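Side-chain contacts in glutathione S-transferase delta (Bombyx mori, PDB 3VK9), which probably catalyses the conjugation of glutathione to electrophilic compounds, acting as a homodimeric delta-class glutathione transferase: residues A[10-13]-A[14-17]; A[153-156]-A[157-160]; A[185-188]-A[189-193]. All coordinates share one frame; numbering follows the deposited sequence. Where two conformers were deposited one is given.

Contact 1 of 3, residues A[10-13]-A[14-17]; sequences GSAP and CRAV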
loop_
_atom_site.group_PDB
_atom_site.type_symbol
_atom_site.label_atom_id
_atom_site.label_comp_id
_atom_site.label_asym_id
_atom_site.label_seq_id
_atom_site.Cartn_x
_atom_site.Cartn_y
_atom_site.Cartn_z
ATOM N N GLY A 10 -11.156 17.374 -0.945
ATOM C CA GLY A 10 -10.943 16.932 -2.313
ATOM C C GLY A 10 -10.118 15.661 -2.410
ATOM O O GLY A 10 -10.156 14.939 -3.420
ATOM N N SER A 11 -9.365 15.391 -1.351
ATOM C CA SER A 11 -8.356 14.344 -1.352
ATOM C C SER A 11 -8.983 12.969 -1.187
ATOM O O SER A 11 -9.681 12.715 -0.197
ATOM C CB SER A 11 -7.349 14.608 -0.229
ATOM O OG SER A 11 -6.874 13.409 0.350
ATOM N N ALA A 12 -8.737 12.090 -2.160
ATOM C CA ALA A 12 -9.310 10.738 -2.126
ATOM C C ALA A 12 -8.959 9.979 -0.843
ATOM O O ALA A 12 -9.835 9.393 -0.210
ATOM C CB ALA A 12 -8.911 9.929 -3.372
ATOM N N PRO A 13 -7.679 9.979 -0.443
ATOM C CA PRO A 13 -7.430 9.249 0.809
ATOM C C PRO A 13 -8.179 9.847 1.987
ATOM O O PRO A 13 -8.571 9.103 2.876
ATOM C CB PRO A 13 -5.905 9.357 0.993
ATOM C CG PRO A 13 -5.428 10.292 -0.069
ATOM C CD PRO A 13 -6.430 10.244 -1.169
ATOM N N CYS A 14 -8.395 11.163 1.993
ATOM C CA CYS A 14 -9.184 11.776 3.054
ATOM C C CYS A 14 -10.626 11.298 3.004
ATOM O O CYS A 14 -11.213 11.023 4.032
ATOM C CB CYS A 14 -9.148 13.302 2.956
ATOM S SG CYS A 14 -7.556 13.990 3.472
ATOM N N ARG A 15 -11.194 11.241 1.802
ATOM C CA ARG A 15 -12.560 10.772 1.618
ATOM C C ARG A 15 -12.731 9.305 2.040
ATOM O O ARG A 15 -13.805 8.899 2.471
ATOM C CB ARG A 15 -13.016 11.007 0.165
ATOM C CG ARG A 15 -13.187 12.510 -0.160
ATOM C CD ARG A 15 -13.703 12.776 -1.576
ATOM N NE ARG A 15 -12.615 12.999 -2.523
ATOM C CZ ARG A 15 -12.312 12.186 -3.524
ATOM N NH1 ARG A 15 -13.024 11.074 -3.733
ATOM N NH2 ARG A 15 -11.308 12.495 -4.335
ATOM N N ALA A 16 -11.683 8.505 1.889
ATOM C CA ALA A 16 -11.724 7.120 2.356
ATOM C C ALA A 16 -12.003 7.099 3.857
ATOM O O ALA A 16 -12.830 6.319 4.354
ATOM C CB ALA A 16 -10.415 6.410 2.051
ATOM N N VAL A 17 -11.328 7.985 4.576
ATOM C CA VAL A 17 -11.520 8.062 6.014
ATOM C C VAL A 17 -12.884 8.659 6.382
ATOM O O VAL A 17 -13.532 8.191 7.314
ATOM C CB VAL A 17 -10.364 8.842 6.687
ATOM C CG1 VAL A 17 -10.591 8.933 8.163
ATOM C CG2 VAL A 17 -9.025 8.168 6.365
#
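G10 and R15 meet where the loop after strand 4-7 turns into helix 12-24, part of the beta-alpha-beta unit of the thioredoxin-like domain. G10 O accepts from R15 NH2 at 2.9 Å, with an N-H...O angle of 161°. The oxygen lies in the guanidinium plane, whereas the donor stands above the carbonyl plane of G10; R15 NE adds a weak bond to the same oxygen at 3.3 Å. A bend at chi3 (-93°) folds the arginine back along the first helical turn to reach it. S11 follows as N-cap: its OG accepts from C14 N at 3.2 Å, and its O receives R15 N at 2.9 Å. A12 comes next, with its CA 3.4 Å above one face of the R15 guanidinium plane, toward the rim, and its CB 3.6 Å from R15 NH2. Its carbonyl also takes the amide of A16. P13 has no N-H to give, which costs nothing in the first turn, where an amide would find no earlier helical carbonyl to accept it; P13 O receives a weak bond from V17 N at 3.4 Å. R15 reaches further still: NH1 bonds N199 OD1 and A163 O, and NH2 bonds S167 OG. The chemistry implies a buried guanidinium met by uncharged oxygens, its charge probably solvated by dipoles, while it ties the start of this helix to helices 156-167 and 195-213.

Contact 2 of 3, residues A[153-156]-A[157-160]; sequences NLTV and ADLS
T155 O accepts from L159 N at 3.3 Å and V156 O from S160 N at 3.0 Å, so the backbone passes here from an extended approach into the first turn of helix 156-167. The turn is closed by a capping box of T155 and D158. D158 OD2 receives T155 N at 2.8 Å (N-H...O 159°) on its anti lone pair, pointing away from OD1. In return, T155 OG1, held between its own backbone N and carbonyl carbon (chi1 68°), accepts from A157 N at 3.2 Å; the bond is bent, at 135°. A water bridges the box: it accepts from T155 OG1 and donates both to D158 OD2, 2.6 Å from the water oxygen, and to N153 O. OD1 is engaged by W184 NE1 and V149 N, so both carboxylate oxygens are gripped, and the start of the helix is likely to favour their negative charge. Beyond the box, L159 packs on L19, T20 and A23 of helix 12-24. L154 and L159, flanking the box, form a hydrophobic staple, L154 CD1 lying 4.2 Å from L159 CD2 while that same CD1 rests 3.8 Å from D158 CB.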
loop_
_atom_site.group_PDB
_atom_site.type_symbol
_atom_site.label_atom_id
_atom_site.label_comp_id
_atom_site.label_asym_id
_atom_site.label_seq_id
_atom_site.Cartn_x
_atom_site.Cartn_y
_atom_site.Cartn_z
ATOM N N ASN A 153 -19.965 -8.477 1.947
ATOM C CA ASN A 153 -20.391 -7.247 2.614
ATOM C C ASN A 153 -19.574 -6.034 2.185
ATOM O O ASN A 153 -18.450 -6.168 1.697
ATOM C CB ASN A 153 -20.291 -7.413 4.125
ATOM C CG ASN A 153 -20.860 -8.733 4.593
ATOM O OD1 ASN A 153 -22.010 -9.047 4.305
ATOM N ND2 ASN A 153 -20.052 -9.524 5.299
ATOM N N LEU A 154 -20.143 -4.850 2.382
ATOM C CA LEU A 154 -19.385 -3.613 2.255
ATOM C C LEU A 154 -18.189 -3.660 3.223
ATOM O O LEU A 154 -18.344 -4.025 4.391
ATOM C CB LEU A 154 -20.271 -2.420 2.594
ATOM C CG LEU A 154 -19.630 -1.034 2.453
ATOM C CD1 LEU A 154 -19.676 -0.586 1.001
ATOM C CD2 LEU A 154 -20.334 -0.033 3.356
ATOM N N THR A 155 -17.001 -3.314 2.737
ATOM C CA THR A 155 -15.815 -3.256 3.618
ATOM C C THR A 155 -14.998 -1.979 3.407
ATOM O O THR A 155 -15.218 -1.230 2.453
ATOM C CB THR A 155 -14.880 -4.464 3.423
ATOM O OG1 THR A 155 -14.278 -4.404 2.121
ATOM C CG2 THR A 155 -15.646 -5.793 3.581
ATOM N N VAL A 156 -14.044 -1.731 4.298
ATOM C CA VAL A 156 -13.176 -0.588 4.126
ATOM C C VAL A 156 -12.467 -0.614 2.767
ATOM O O VAL A 156 -12.013 0.428 2.294
ATOM C CB VAL A 156 -12.142 -0.477 5.274
ATOM C CG1 VAL A 156 -12.835 -0.062 6.563
ATOM C CG2 VAL A 156 -11.395 -1.803 5.446
ATOM N N ALA A 157 -12.355 -1.796 2.149
ATOM C CA ALA A 157 -11.793 -1.883 0.803
ATOM C C ALA A 157 -12.668 -1.191 -0.248
ATOM O O ALA A 157 -12.156 -0.495 -1.118
ATOM C CB ALA A 157 -11.526 -3.337 0.407
ATOM N N ASP A 158 -13.982 -1.401 -0.186
ATOM C CA ASP A 158 -14.890 -0.670 -1.075
ATOM C C ASP A 158 -14.736 0.851 -0.873
ATOM O O ASP A 158 -14.671 1.630 -1.820
ATOM C CB ASP A 158 -16.349 -1.096 -0.832
ATOM C CG ASP A 158 -16.584 -2.591 -1.083
ATOM O OD1 ASP A 158 -16.570 -3.013 -2.261
ATOM O OD2 ASP A 158 -16.796 -3.338 -0.105
ATOM N N LEU A 159 -14.684 1.275 0.374
ATOM C CA LEU A 159 -14.696 2.696 0.672
ATOM C C LEU A 159 -13.412 3.395 0.190
ATOM O O LEU A 159 -13.449 4.497 -0.359
ATOM C CB LEU A 159 -14.915 2.913 2.177
ATOM C CG LEU A 159 -16.175 2.295 2.802
ATOM C CD1 LEU A 159 -16.269 2.617 4.321
ATOM C CD2 LEU A 159 -17.421 2.758 2.078
ATOM N N SER A 160 -12.279 2.748 0.401
ATOM C CA SER A 160 -11.007 3.280 -0.080
ATOM C C SER A 160 -10.975 3.264 -1.612
ATOM O O SER A 160 -10.600 4.251 -2.241
ATOM C CB SER A 160 -9.839 2.478 0.500
ATOM O OG SER A 160 -8.605 3.018 0.086
HETATM O O HOH W 1 -15.930 -5.720 0.312
#

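Contact 3 of 3, residues A[185-188]-A[189-193]; sequences YETV and KSTAP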
loop_
_atom_site.group_PDB
_atom_site.type_symbol
_atom_site.label_atom_id
_atom_site.label_comp_id
_atom_site.label_asym_id
_atom_site.label_seq_id
_atom_site.Cartn_x
_atom_site.Cartn_y
_atom_site.Cartn_z
ATOM N N TYR A 185 -19.827 0.473 -8.442
ATOM C CA TYR A 185 -19.860 1.910 -8.178
ATOM C C TYR A 185 -21.236 2.334 -7.670
ATOM O O TYR A 185 -21.359 2.968 -6.612
ATOM C CB TYR A 185 -19.536 2.665 -9.467
ATOM C CG TYR A 185 -19.132 4.124 -9.300
ATOM C CD1 TYR A 185 -18.038 4.486 -8.501
ATOM C CD2 TYR A 185 -19.798 5.136 -10.001
ATOM C CE1 TYR A 185 -17.652 5.819 -8.370
ATOM C CE2 TYR A 185 -19.411 6.485 -9.878
ATOM C CZ TYR A 185 -18.343 6.813 -9.062
ATOM O OH TYR A 185 -17.958 8.124 -8.934
ATOM N N GLU A 186 -22.270 1.978 -8.429
ATOM C CA GLU A 186 -23.635 2.314 -8.053
ATOM C C GLU A 186 -24.049 1.701 -6.718
ATOM O O GLU A 186 -24.661 2.366 -5.894
ATOM C CB GLU A 186 -24.627 1.885 -9.136
ATOM C CG GLU A 186 -26.057 2.229 -8.765
ATOM C CD GLU A 186 -27.070 1.728 -9.763
ATOM O OE1 GLU A 186 -26.741 0.813 -10.551
ATOM O OE2 GLU A 186 -28.202 2.243 -9.744
ATOM N N THR A 187 -23.721 0.431 -6.515
ATOM C CA THR A 187 -24.068 -0.249 -5.273
ATOM C C THR A 187 -23.467 0.472 -4.064
ATOM O O THR A 187 -24.133 0.707 -3.058
ATOM C CB THR A 187 -23.549 -1.719 -5.254
ATOM O OG1 THR A 187 -24.112 -2.460 -6.343
ATOM C CG2 THR A 187 -23.907 -2.406 -3.932
ATOM N N VAL A 188 -22.196 0.825 -4.168
ATOM C CA VAL A 188 -21.516 1.436 -3.034
ATOM C C VAL A 188 -22.077 2.836 -2.759
ATOM O O VAL A 188 -22.351 3.181 -1.616
ATOM C CB VAL A 188 -20.002 1.410 -3.210
ATOM C CG1 VAL A 188 -19.306 2.223 -2.108
ATOM C CG2 VAL A 188 -19.523 -0.050 -3.178
ATOM N N LYS A 189 -22.320 3.603 -3.815
ATOM C CA LYS A 189 -22.947 4.915 -3.682
ATOM C C LYS A 189 -24.238 4.849 -2.865
ATOM O O LYS A 189 -24.505 5.719 -2.031
ATOM C CB LYS A 189 -23.275 5.481 -5.066
ATOM C CG LYS A 189 -22.117 6.130 -5.789
ATOM C CD LYS A 189 -22.461 6.284 -7.257
ATOM C CE LYS A 189 -22.032 7.622 -7.824
ATOM N NZ LYS A 189 -22.611 7.759 -9.201
ATOM N N SER A 190 -25.039 3.814 -3.109
ATOM C CA SER A 190 -26.355 3.686 -2.492
ATOM C C SER A 190 -26.336 2.926 -1.172
ATOM O O SER A 190 -27.370 2.798 -0.511
ATOM C CB SER A 190 -27.321 2.980 -3.447
ATOM O OG SER A 190 -27.097 3.395 -4.775
ATOM N N THR A 191 -25.181 2.395 -0.794
ATOM C CA THR A 191 -25.128 1.614 0.445
ATOM C C THR A 191 -24.139 2.112 1.498
ATOM O O THR A 191 -24.295 1.821 2.686
ATOM C CB THR A 191 -24.921 0.099 0.184
ATOM O OG1 THR A 191 -23.765 -0.107 -0.630
ATOM C CG2 THR A 191 -26.151 -0.500 -0.513
ATOM N N ALA A 192 -23.127 2.865 1.077
ATOM C CA ALA A 192 -22.202 3.440 2.041
ATOM C C ALA A 192 -22.888 4.580 2.801
ATOM O O ALA A 192 -23.283 5.574 2.200
ATOM C CB ALA A 192 -20.940 3.937 1.341
ATOM N N PRO A 193 -23.043 4.439 4.129
ATOM C CA PRO A 193 -23.673 5.529 4.886
ATOM C C PRO A 193 -22.947 6.872 4.652
ATOM O O PRO A 193 -21.713 6.898 4.589
ATOM C CB PRO A 193 -23.503 5.082 6.343
ATOM C CG PRO A 193 -23.410 3.588 6.275
ATOM C CD PRO A 193 -22.653 3.307 4.992
#
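Y185 and K189 are brought together by two torsions: the tyrosine CG stands anti to its own N (chi1 -163°), swinging the ring to the flank of the helix, and the lysine chain bends at chi3 (138°) to lie over it. The result is an i/i+4 CH-pi contact in the C-terminal part of helix 179-191, in the all-helical C-terminal domain. K189 CD sits 4.3 Å from the ring centroid and 24° off the normal, over one face but displaced toward the rim; from there the chain runs outward, and CE comes to 3.5 Å from Y185 CE2. In the backbone, K189 N bonds Y185 O at 3.0 Å, the i to i+4 link that sets the two residues on one flank. The ring is fixed at other points as well, its OH bonded to E169 OE2 and its plane edge-to-face with F175. With an alanine here, the aliphatic cover over this ring face would probably be lost, leaving that face without its CH-pi partner and the ring freer to shift, though its OH would keep E169. Further along, a threonine hydroxyl adds a side-chain bond to a backbone carbonyl. T191 OG1 donates to T187 O at 2.6 Å, approaching from above the carbonyl plane, and also bonds Y148 OH. V188 CG1 and A192 CB pack at 4.2 Å on the buried side. V188 O takes two donors: A192 N in the carbonyl plane at 2.8 Å, and T191 N well above that plane at 3.0 Å.

Contact 2 is the middle member of the three. Its helix start packs on contact 1 through A16 CB and S160 CA, 3.8 Å apart, joining the N-terminal thioredoxin-like domain to the helical C-terminal one. Toward contact 3, whose centre lies about 10 Å away, L159 CD2 meets A192 CB at 3.8 Å and D158 CB meets V188 CG2 at 4.1 Å, so the capped helix 156-167 rests against the C-terminal part of helix 179-191 and the A192 that follows it. Contacts 1 and 3 do not touch; their nearest atoms are about 8 Å apart. Of the three, contact 1 is probably closest to the glutathione site, which in this family lies beside the start of the first helix.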